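Local coordinates for envelopment polyprotein (Bovine Schmallenberg virus BH80/Germany/2011, PDB 7A56), which probably drives fusion of the viral and host membranes during entry, as the class II envelope glycoprotein Gc captured here in its postfusion trimer, at residues I79-G84 / S331-I336; I127-E132 / V294-C299; V150-E155 / G278-D283; K198-C203 / L228-I233. One frame throughout, in Å; residues are numbered along the deposited sequence.

Contact 1 of 4, residues I79-G84 / S331-I336; sequences IPAING and SSVGTI
Ile-336 lies beside Ile-79, both side chains pointing the same way from an antiparallel hydrogen-bonded pair, and its atoms can be followed outward. CB sits 3.8 Å from Ile-79 CG2 and also close to the carbonyl O of Ile-79. CG1, set anti to the carbonyl carbon (chi1 -53°), comes 4.2 Å from Ala-81 CB, and the terminal CD1 reaches that same methyl at a similar range. Val-333 CG2 comes to the same methyl from another side, 3.6 Å from Ala-81 CB, so the small side chain lies between two branched ones. The backbone supplies the register: Ile-336 N donates to Ile-79 O at 2.8 Å, and Ile-79 N returns a bond to Ile-336 O. These pairs join strands 70-80 and 335-343 as neighbours in a five-stranded antiparallel sheet. Ala-81 is the centre of an inverse gamma turn, yet its peptide atoms still pair across the contact: Ala-81 N meets Gly-334 O almost straight (177° at the hydrogen), although from well above the carbonyl plane, and Val-333 N meets Ala-81 O at 3.0 Å. On the facing segment an ST turn holds Ser-332 OG on Gly-334 N at 3.2 Å, and this hydroxyl also bonds Thr-232 O of the second subunit. Ile-82 CG1 rests on Ser-332 CA at 3.6 Å. At the far end a water accepts from Asn-83 N and lies 2.7 Å from Ser-331 O.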
# COMPACT_ATOMS: atom_id res chain seq x y z
N ILE A 79 25.09 -0.02 -3.97
CA ILE A 79 24.61 -1.38 -3.94
C ILE A 79 23.17 -1.37 -3.42
O ILE A 79 22.88 -0.59 -2.50
CB ILE A 79 25.49 -2.30 -3.06
CG1 ILE A 79 24.94 -3.73 -2.98
CG2 ILE A 79 25.70 -1.75 -1.65
CD1 ILE A 79 25.90 -4.69 -2.31
N PRO A 80 22.27 -2.17 -3.99
CA PRO A 80 20.88 -2.22 -3.48
C PRO A 80 20.84 -2.60 -2.02
O PRO A 80 21.57 -3.50 -1.59
CB PRO A 80 20.22 -3.32 -4.33
CG PRO A 80 21.02 -3.23 -5.66
CD PRO A 80 22.45 -2.98 -5.23
N ALA A 81 19.90 -1.98 -1.27
CA ALA A 81 19.72 -2.34 0.14
C ALA A 81 18.90 -3.62 0.14
O ALA A 81 17.68 -3.60 0.30
CB ALA A 81 19.04 -1.22 0.92
N ILE A 82 19.59 -4.76 -0.09
CA ILE A 82 18.96 -6.07 -0.20
C ILE A 82 19.61 -7.01 0.80
O ILE A 82 20.83 -7.09 0.86
CB ILE A 82 19.05 -6.64 -1.64
CG1 ILE A 82 18.10 -5.87 -2.54
CG2 ILE A 82 18.72 -8.18 -1.66
CD1 ILE A 82 18.21 -6.21 -4.06
N ASN A 83 18.80 -7.71 1.59
CA ASN A 83 19.35 -8.59 2.63
C ASN A 83 20.31 -9.66 2.09
O ASN A 83 19.94 -10.49 1.26
CB ASN A 83 18.16 -9.25 3.36
CG ASN A 83 18.61 -10.05 4.55
OD1 ASN A 83 18.94 -9.51 5.60
ND2 ASN A 83 18.65 -11.34 4.39
N GLY A 84 21.54 -9.70 2.63
CA GLY A 84 22.55 -10.66 2.26
C GLY A 84 23.46 -10.23 1.11
O GLY A 84 24.46 -10.89 0.86
N SER A 331 12.30 -7.35 -0.68
CA SER A 331 13.41 -7.34 -1.60
C SER A 331 14.22 -6.05 -1.32
O SER A 331 14.70 -5.86 -0.20
CB SER A 331 12.88 -7.48 -3.02
OG SER A 331 11.79 -6.60 -3.31
N SER A 332 14.34 -5.12 -2.26
CA SER A 332 15.12 -3.89 -2.01
C SER A 332 14.36 -2.90 -1.14
O SER A 332 13.19 -2.65 -1.38
CB SER A 332 15.45 -3.17 -3.31
OG SER A 332 16.32 -2.07 -3.03
N VAL A 333 15.04 -2.27 -0.17
CA VAL A 333 14.44 -1.10 0.52
C VAL A 333 15.13 0.20 0.16
O VAL A 333 14.87 1.24 0.79
CB VAL A 333 14.43 -1.30 2.06
CG1 VAL A 333 13.63 -2.58 2.45
CG2 VAL A 333 15.86 -1.43 2.56
N GLY A 334 16.01 0.20 -0.83
CA GLY A 334 16.64 1.44 -1.17
C GLY A 334 18.01 1.18 -1.78
O GLY A 334 18.26 0.11 -2.34
N THR A 335 18.89 2.18 -1.65
CA THR A 335 20.26 2.11 -2.20
C THR A 335 21.27 2.50 -1.13
O THR A 335 21.12 3.54 -0.46
CB THR A 335 20.41 3.07 -3.39
OG1 THR A 335 19.44 2.81 -4.41
CG2 THR A 335 21.90 3.04 -3.98
N ILE A 336 22.33 1.70 -0.97
CA ILE A 336 23.47 2.07 -0.15
C ILE A 336 24.55 2.69 -1.05
O ILE A 336 25.09 2.01 -1.94
CB ILE A 336 24.05 0.86 0.63
CG1 ILE A 336 22.96 0.11 1.45
CG2 ILE A 336 25.25 1.29 1.57
CD1 ILE A 336 22.27 0.95 2.44
O HOH W 1 16.01 -7.52 1.46

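Contact 2 of 4, residues I127-E132 / V294-C299; sequences INAKHE and VILRRC
Ile-127 meets several groups of the facing segment beside the buried Cys-299, using two of its branches. Its CG2, anti to the backbone N (chi1 of CG1 is -54°), meets two partners, roughly at right angles to each other as seen from it: Cys-299 CB at 3.8 Å and Leu-296 CD2 at 3.9 Å. The other branch ends in CD1, which lies against the backbone, 3.6 Å from Cys-299 N and near Arg-298 C. Leu-296 CD2 carries the apolar patch on to Ala-129 CB. Cys-299 is tied by a disulfide to Cys-179 on strand 172-183, which is the hydrogen-bonding neighbour of strand 98-134; Ile-127 therefore packs against a covalently fixed point. The exposed end has fewer partners. There His-131 and Val-294 slide past each other in opposite directions, and a single methyl carries the contact, close though it is: Val-294 CG2 stands over one face of the imidazole, 3.7 Å from the His-131 ring centroid and 20° off the ring normal, a CH-pi contact displaced toward the rim. CD2 is the ring atom it approaches most closely. The backbones stay well apart, the strand axes being 9.8 Å from each other at a 150° angle, so the two segments belong to different layers and meet through side chains. A two-stranded hairpin, 281-285 with 293-296, lies here against the sheet order 98-134, 172-183, 150-158. This topology is consistent with the ij hairpin resting on the bdc sheet in domain II of class II fusion proteins.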
# COMPACT_ATOMS: atom_id res chain seq x y z
N ILE A 127 -24.55 -22.57 22.43
CA ILE A 127 -25.18 -21.28 22.73
C ILE A 127 -25.45 -21.19 24.21
O ILE A 127 -26.21 -22.02 24.75
CB ILE A 127 -26.52 -21.08 21.97
CG1 ILE A 127 -26.30 -21.29 20.46
CG2 ILE A 127 -27.12 -19.71 22.31
CD1 ILE A 127 -27.60 -21.19 19.60
N ASN A 128 -24.92 -20.16 24.87
CA ASN A 128 -25.42 -19.80 26.20
C ASN A 128 -26.72 -19.03 26.04
O ASN A 128 -26.76 -18.06 25.28
CB ASN A 128 -24.43 -18.93 26.96
CG ASN A 128 -23.25 -19.70 27.51
OD1 ASN A 128 -23.40 -20.68 28.22
ND2 ASN A 128 -22.07 -19.24 27.20
N ALA A 129 -27.77 -19.43 26.77
CA ALA A 129 -29.11 -18.85 26.58
C ALA A 129 -29.82 -18.66 27.92
O ALA A 129 -29.62 -19.41 28.88
CB ALA A 129 -30.02 -19.73 25.66
N LYS A 130 -30.66 -17.63 27.98
CA LYS A 130 -31.63 -17.47 29.06
C LYS A 130 -32.99 -17.19 28.44
O LYS A 130 -33.07 -16.61 27.36
CB LYS A 130 -31.26 -16.33 30.00
CG LYS A 130 -29.78 -16.31 30.36
CD LYS A 130 -29.61 -15.63 31.69
CE LYS A 130 -28.16 -15.43 32.08
NZ LYS A 130 -28.14 -14.53 33.26
N HIS A 131 -34.07 -17.60 29.13
CA HIS A 131 -35.39 -17.22 28.61
C HIS A 131 -36.39 -17.19 29.75
O HIS A 131 -36.20 -17.81 30.81
CB HIS A 131 -35.89 -18.15 27.50
CG HIS A 131 -36.34 -19.48 28.00
ND1 HIS A 131 -35.47 -20.52 28.26
CD2 HIS A 131 -37.58 -19.95 28.31
CE1 HIS A 131 -36.14 -21.57 28.70
NE2 HIS A 131 -37.43 -21.25 28.74
N GLU A 132 -37.48 -16.45 29.52
CA GLU A 132 -38.62 -16.42 30.42
C GLU A 132 -39.90 -16.36 29.61
O GLU A 132 -39.91 -16.00 28.43
CB GLU A 132 -38.60 -15.20 31.35
CG GLU A 132 -37.25 -14.84 31.90
CD GLU A 132 -37.06 -15.25 33.34
OE1 GLU A 132 -36.07 -14.76 33.94
OE2 GLU A 132 -37.87 -16.06 33.85
N VAL A 294 -38.29 -23.49 24.19
CA VAL A 294 -37.59 -22.58 23.29
C VAL A 294 -36.75 -23.40 22.33
O VAL A 294 -36.01 -24.29 22.76
CB VAL A 294 -36.73 -21.61 24.11
CG1 VAL A 294 -35.77 -20.82 23.24
CG2 VAL A 294 -37.66 -20.65 24.90
N ILE A 295 -36.91 -23.15 21.03
CA ILE A 295 -36.07 -23.80 20.02
C ILE A 295 -35.14 -22.73 19.48
O ILE A 295 -35.59 -21.71 18.95
CB ILE A 295 -36.90 -24.44 18.89
CG1 ILE A 295 -38.18 -25.14 19.44
CG2 ILE A 295 -35.96 -25.39 18.00
CD1 ILE A 295 -37.96 -26.47 20.03
N LEU A 296 -33.82 -22.90 19.70
CA LEU A 296 -32.86 -21.88 19.36
C LEU A 296 -31.84 -22.56 18.45
O LEU A 296 -31.08 -23.41 18.91
CB LEU A 296 -32.23 -21.31 20.63
CG LEU A 296 -31.61 -19.93 20.56
CD1 LEU A 296 -32.76 -18.94 20.32
CD2 LEU A 296 -30.97 -19.70 21.90
N ARG A 297 -31.91 -22.28 17.14
CA ARG A 297 -31.05 -22.98 16.19
C ARG A 297 -29.83 -22.17 15.82
O ARG A 297 -28.91 -22.71 15.18
CB ARG A 297 -31.81 -23.34 14.91
CG ARG A 297 -32.94 -24.36 15.10
CD ARG A 297 -34.00 -24.22 13.96
NE ARG A 297 -35.11 -25.16 14.24
CZ ARG A 297 -35.16 -26.44 13.85
NH1 ARG A 297 -34.20 -26.99 13.10
NH2 ARG A 297 -36.20 -27.20 14.21
N ARG A 298 -29.80 -20.89 16.17
CA ARG A 298 -28.62 -20.08 15.93
C ARG A 298 -28.78 -18.84 16.78
O ARG A 298 -29.89 -18.38 16.98
CB ARG A 298 -28.43 -19.72 14.44
CG ARG A 298 -27.03 -19.19 14.09
CD ARG A 298 -26.87 -19.04 12.57
NE ARG A 298 -27.66 -17.91 12.10
CZ ARG A 298 -28.22 -17.82 10.89
NH1 ARG A 298 -28.07 -18.81 10.01
NH2 ARG A 298 -28.98 -16.75 10.59
N CYS A 299 -27.67 -18.34 17.33
CA CYS A 299 -27.71 -17.07 18.05
C CYS A 299 -27.09 -15.97 17.21
O CYS A 299 -27.80 -15.20 16.52
CB CYS A 299 -27.01 -17.18 19.42
SG CYS A 299 -27.13 -15.64 20.40

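Contact 3 of 4, residues V150-E155 / G278-D283; sequences VTFSKE and GTPKFD
Strand 150-154, carrying Phe-152, and strand 281-283, carrying Phe-282, run in roughly the same direction, 31° apart with axes 7.7 Å from each other at closest approach, a spacing that places them in facing layers. The two phenylalanines form the centre. Phe-152 CG lies between its backbone N and carbonyl carbon (chi1 46°), and the side chains cross at about a right angle. Phe-152 CD1 stands 3.4 Å above the plane of the Phe-282 ring, over its centre, while the ring planes meet at 36°, neither a parallel stack nor an edge-to-face pair. Near its ring plane, Phe-282 CE2 touches Ser-153 C at 3.6 Å. Lys-154 CG is 3.7 Å from Phe-282 CE2, the lysine chain sliding past the phenylalanine in the opposite direction. Pro-280 fills the other end: its CG meets Val-150 CG2 at 3.7 Å, and its CB lies near Phe-152 CD2. The charged tips do not join across the segments, since Lys-154 NZ and Asp-283 OD1 are 4.8 Å apart. A bound phosphate, probably from the crystallisation liquor, lies about 3 Å from the lysine side chain. Asp-283 instead turns to the second subunit, making a salt bridge to Arg-156 through OD1 and a hydrogen bond to Glu-155 N through OD2. An aromatic and proline patch between the 281-285/293-296 hairpin and the strand beneath it, with polar ends reaching a neighbouring subunit, fits the trimer-facing part of domain II in a postfusion class II fusion protein.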
# COMPACT_ATOMS: atom_id res chain seq x y z
N VAL A 150 -27.49 -11.11 22.57
CA VAL A 150 -28.51 -10.58 21.66
C VAL A 150 -29.85 -11.11 22.17
O VAL A 150 -29.93 -12.11 22.89
CB VAL A 150 -28.29 -10.91 20.16
CG1 VAL A 150 -26.99 -10.22 19.63
CG2 VAL A 150 -28.15 -12.40 19.95
N THR A 151 -30.93 -10.39 21.87
CA THR A 151 -32.25 -10.77 22.42
C THR A 151 -33.16 -11.40 21.38
O THR A 151 -32.96 -11.29 20.16
CB THR A 151 -32.95 -9.56 23.03
OG1 THR A 151 -33.04 -8.55 22.03
CG2 THR A 151 -32.15 -8.98 24.21
N PHE A 152 -34.22 -12.05 21.88
CA PHE A 152 -35.24 -12.56 20.98
C PHE A 152 -36.55 -12.56 21.75
O PHE A 152 -36.56 -12.64 22.98
CB PHE A 152 -34.96 -13.99 20.48
CG PHE A 152 -34.53 -14.96 21.58
CD1 PHE A 152 -35.49 -15.63 22.35
CD2 PHE A 152 -33.16 -15.22 21.79
CE1 PHE A 152 -35.11 -16.51 23.35
CE2 PHE A 152 -32.77 -16.12 22.79
CZ PHE A 152 -33.77 -16.76 23.58
N SER A 153 -37.66 -12.45 21.02
CA SER A 153 -38.97 -12.46 21.72
C SER A 153 -40.08 -12.74 20.71
O SER A 153 -39.94 -12.49 19.51
CB SER A 153 -39.25 -11.14 22.44
OG SER A 153 -39.30 -10.05 21.51
N LYS A 154 -41.21 -13.21 21.25
CA LYS A 154 -42.44 -13.32 20.46
C LYS A 154 -43.62 -12.89 21.33
O LYS A 154 -43.78 -13.39 22.46
CB LYS A 154 -42.67 -14.76 19.96
CG LYS A 154 -41.90 -15.07 18.66
CD LYS A 154 -42.14 -16.48 18.12
CE LYS A 154 -41.31 -16.74 16.83
NZ LYS A 154 -41.90 -16.07 15.64
N GLU A 155 -44.39 -11.93 20.81
CA GLU A 155 -45.64 -11.49 21.40
C GLU A 155 -46.70 -12.57 21.17
O GLU A 155 -46.53 -13.48 20.34
CB GLU A 155 -46.16 -10.20 20.74
CG GLU A 155 -45.23 -9.01 20.71
CD GLU A 155 -45.06 -8.30 22.03
OE1 GLU A 155 -45.83 -8.59 22.97
OE2 GLU A 155 -44.18 -7.39 22.12
N GLY A 278 -26.45 -10.53 15.00
CA GLY A 278 -27.26 -11.37 14.14
C GLY A 278 -28.65 -11.51 14.75
O GLY A 278 -28.86 -11.11 15.89
N THR A 279 -29.58 -12.09 13.99
CA THR A 279 -30.96 -12.34 14.41
C THR A 279 -31.09 -13.79 14.82
O THR A 279 -30.93 -14.68 13.96
CB THR A 279 -31.90 -12.03 13.26
OG1 THR A 279 -31.74 -10.66 12.90
CG2 THR A 279 -33.41 -12.32 13.67
N PRO A 280 -31.29 -14.11 16.10
CA PRO A 280 -31.38 -15.52 16.50
C PRO A 280 -32.47 -16.25 15.75
O PRO A 280 -33.53 -15.69 15.46
CB PRO A 280 -31.70 -15.44 17.99
CG PRO A 280 -30.95 -14.17 18.40
CD PRO A 280 -31.22 -13.22 17.27
N LYS A 281 -32.20 -17.52 15.47
CA LYS A 281 -33.22 -18.38 14.89
C LYS A 281 -33.98 -18.96 16.07
O LYS A 281 -33.59 -19.99 16.63
CB LYS A 281 -32.60 -19.49 14.06
CG LYS A 281 -31.98 -19.02 12.75
CD LYS A 281 -31.50 -20.28 12.07
CE LYS A 281 -31.45 -20.14 10.58
NZ LYS A 281 -31.06 -21.44 9.96
N PHE A 282 -35.09 -18.30 16.42
CA PHE A 282 -35.85 -18.55 17.64
C PHE A 282 -37.28 -18.94 17.29
O PHE A 282 -37.94 -18.23 16.50
CB PHE A 282 -35.88 -17.26 18.50
CG PHE A 282 -37.00 -17.24 19.55
CD1 PHE A 282 -37.07 -18.23 20.53
CD2 PHE A 282 -37.92 -16.20 19.58
CE1 PHE A 282 -38.13 -18.21 21.53
CE2 PHE A 282 -38.95 -16.17 20.56
CZ PHE A 282 -39.02 -17.16 21.53
N ASP A 283 -37.75 -20.02 17.87
CA ASP A 283 -39.17 -20.39 17.78
C ASP A 283 -39.48 -21.16 19.05
O ASP A 283 -38.64 -21.29 19.95
CB ASP A 283 -39.43 -21.20 16.47
CG ASP A 283 -40.86 -21.02 15.93
OD1 ASP A 283 -41.75 -20.74 16.76
OD2 ASP A 283 -41.09 -21.21 14.70

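Contact 4 of 4, residues K198-C203 / L228-I233; sequences KDVEVC and LDIQTI
Lys-198 NZ donates to Ile-233 O at 2.8 Å. The ammonium comes from above the carbonyl, 51° out of its plane. The lysine chain is extended until its last torsion, where a bend (chi4 87°) places NZ; the same nitrogen lies 3.1 Å from Thr-232 OG1, which it approaches tip to tip. Thr-232 OG1 is hydrogen-bonded to Val-333 O within the same chain. Next in line, Val-200 CG2 and Ile-230 CD1 reach toward each other, also tip to tip, at 4.1 Å. Ile-230 CG1 is anti to the backbone N (chi1 -175°), and an extended chi2 carries CD1 on outward. A wider touch, 4.4 Å between Val-202 CG2 and Leu-228 CD2, completes the row, and Ile-336 packs against both Val-202 and Ile-230. Backbone separations of 8.8 to 9.7 Å between matched CA atoms identify strands 197-206 and 226-231 as members of two facing layers, consistent with the beta sandwich of domain I in class II fusion proteins. Away from this interface Gln-231 NE2 donates to Asp-229 OD1 at 2.8 Å. The chemistry thus implies a division: apolar tips fill the interior between the layers, at the end of the row a lysine ammonium donates to a backbone carbonyl, and Asp-229 and Gln-231, on the other side of strand 226-231, bond to residues of the third subunit, Thr-58 and His-78 among them.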
# COMPACT_ATOMS: atom_id res chain seq x y z
N LYS A 198 12.12 0.29 8.62
CA LYS A 198 13.19 -0.53 8.09
C LYS A 198 14.24 -0.77 9.16
O LYS A 198 14.50 0.09 10.00
CB LYS A 198 13.87 0.18 6.91
CG LYS A 198 12.88 0.60 5.87
CD LYS A 198 13.59 1.28 4.75
CE LYS A 198 12.53 1.77 3.80
NZ LYS A 198 11.99 3.18 4.21
N ASP A 199 14.83 -1.95 9.12
CA ASP A 199 15.96 -2.29 9.97
C ASP A 199 17.09 -2.76 9.04
O ASP A 199 17.00 -3.87 8.49
CB ASP A 199 15.52 -3.36 10.97
CG ASP A 199 16.65 -3.85 11.89
OD1 ASP A 199 17.78 -3.31 11.83
OD2 ASP A 199 16.41 -4.78 12.68
N VAL A 200 18.11 -1.92 8.83
CA VAL A 200 19.16 -2.17 7.84
C VAL A 200 20.50 -2.09 8.54
O VAL A 200 20.80 -1.12 9.25
CB VAL A 200 19.11 -1.17 6.65
CG1 VAL A 200 20.28 -1.40 5.65
CG2 VAL A 200 17.78 -1.29 5.93
N GLU A 201 21.31 -3.13 8.35
CA GLU A 201 22.66 -3.14 8.86
C GLU A 201 23.60 -3.38 7.70
O GLU A 201 23.40 -4.29 6.89
CB GLU A 201 22.80 -4.21 9.93
CG GLU A 201 24.25 -4.32 10.52
CD GLU A 201 24.38 -5.56 11.40
OE1 GLU A 201 23.81 -6.61 11.04
OE2 GLU A 201 25.01 -5.47 12.46
N VAL A 202 24.70 -2.62 7.68
CA VAL A 202 25.67 -2.73 6.59
C VAL A 202 27.05 -2.88 7.19
O VAL A 202 27.32 -2.38 8.29
CB VAL A 202 25.64 -1.51 5.65
CG1 VAL A 202 24.24 -1.34 5.05
CG2 VAL A 202 26.09 -0.27 6.38
N CYS A 203 27.92 -3.64 6.50
CA CYS A 203 29.23 -3.97 7.04
C CYS A 203 30.31 -3.65 6.01
O CYS A 203 30.09 -3.75 4.80
CB CYS A 203 29.43 -5.47 7.41
SG CYS A 203 28.18 -6.06 8.62
N LEU A 228 29.31 5.84 4.04
CA LEU A 228 28.20 5.14 3.44
C LEU A 228 26.90 5.85 3.82
O LEU A 228 26.83 6.49 4.87
CB LEU A 228 28.09 3.66 3.90
CG LEU A 228 29.33 2.74 3.83
CD1 LEU A 228 30.00 2.82 5.18
CD2 LEU A 228 28.93 1.30 3.47
N ASP A 229 25.89 5.79 2.94
CA ASP A 229 24.55 6.29 3.33
C ASP A 229 23.49 5.39 2.72
O ASP A 229 23.72 4.69 1.72
CB ASP A 229 24.31 7.77 2.95
CG ASP A 229 24.18 8.04 1.43
OD1 ASP A 229 23.24 7.54 0.79
OD2 ASP A 229 25.03 8.80 0.86
N ILE A 230 22.28 5.39 3.32
CA ILE A 230 21.14 4.79 2.63
C ILE A 230 20.23 5.88 2.07
O ILE A 230 19.95 6.89 2.73
CB ILE A 230 20.38 3.84 3.57
CG1 ILE A 230 19.28 3.15 2.78
CG2 ILE A 230 19.84 4.64 4.78
CD1 ILE A 230 18.56 1.99 3.63
N GLN A 231 19.82 5.73 0.81
CA GLN A 231 18.75 6.51 0.23
C GLN A 231 17.52 5.60 0.11
O GLN A 231 17.63 4.44 -0.32
CB GLN A 231 19.18 7.05 -1.16
CG GLN A 231 20.39 7.96 -1.09
CD GLN A 231 20.15 9.17 -0.19
OE1 GLN A 231 19.11 9.87 -0.32
NE2 GLN A 231 21.11 9.42 0.73
N THR A 232 16.37 6.09 0.53
CA THR A 232 15.21 5.21 0.58
C THR A 232 13.94 6.04 0.42
O THR A 232 13.98 7.25 0.17
CB THR A 232 15.23 4.41 1.89
OG1 THR A 232 14.11 3.48 1.94
CG2 THR A 232 15.11 5.40 3.06
N ILE A 233 12.79 5.36 0.62
CA ILE A 233 11.49 6.00 0.55
C ILE A 233 10.63 5.29 1.60
O ILE A 233 10.83 4.11 1.89
CB ILE A 233 10.89 5.86 -0.88
CG1 ILE A 233 11.72 6.66 -1.91
CG2 ILE A 233 9.40 6.33 -1.02
CD1 ILE A 233 11.36 6.35 -3.32

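How the contacts relate
The four contacts fall into two clusters at opposite sides of the chain's centre. Contacts 1 and 4 have centres about 8 Å apart and meet in one sheet, where strands 335-343 and 226-231 are neighbours: Thr-335 O meets Gln-231 N at 2.8 Å, and Ile-336 CD1 packs 3.6 Å from Ile-230 CB. Contacts 2 and 3 are likewise about 8 Å apart, centre to centre, through the pairing of strands 281-285 and 293-296, with Ile-295 N 2.8 Å from Asp-283 O. About 59 Å separates the centres of contacts 3 and 4. Strand 98-134 belongs to contact 2 and also pairs with strand 197-206 of contact 4, spanning the gap. All four contacts reach a neighbouring subunit of the trimer.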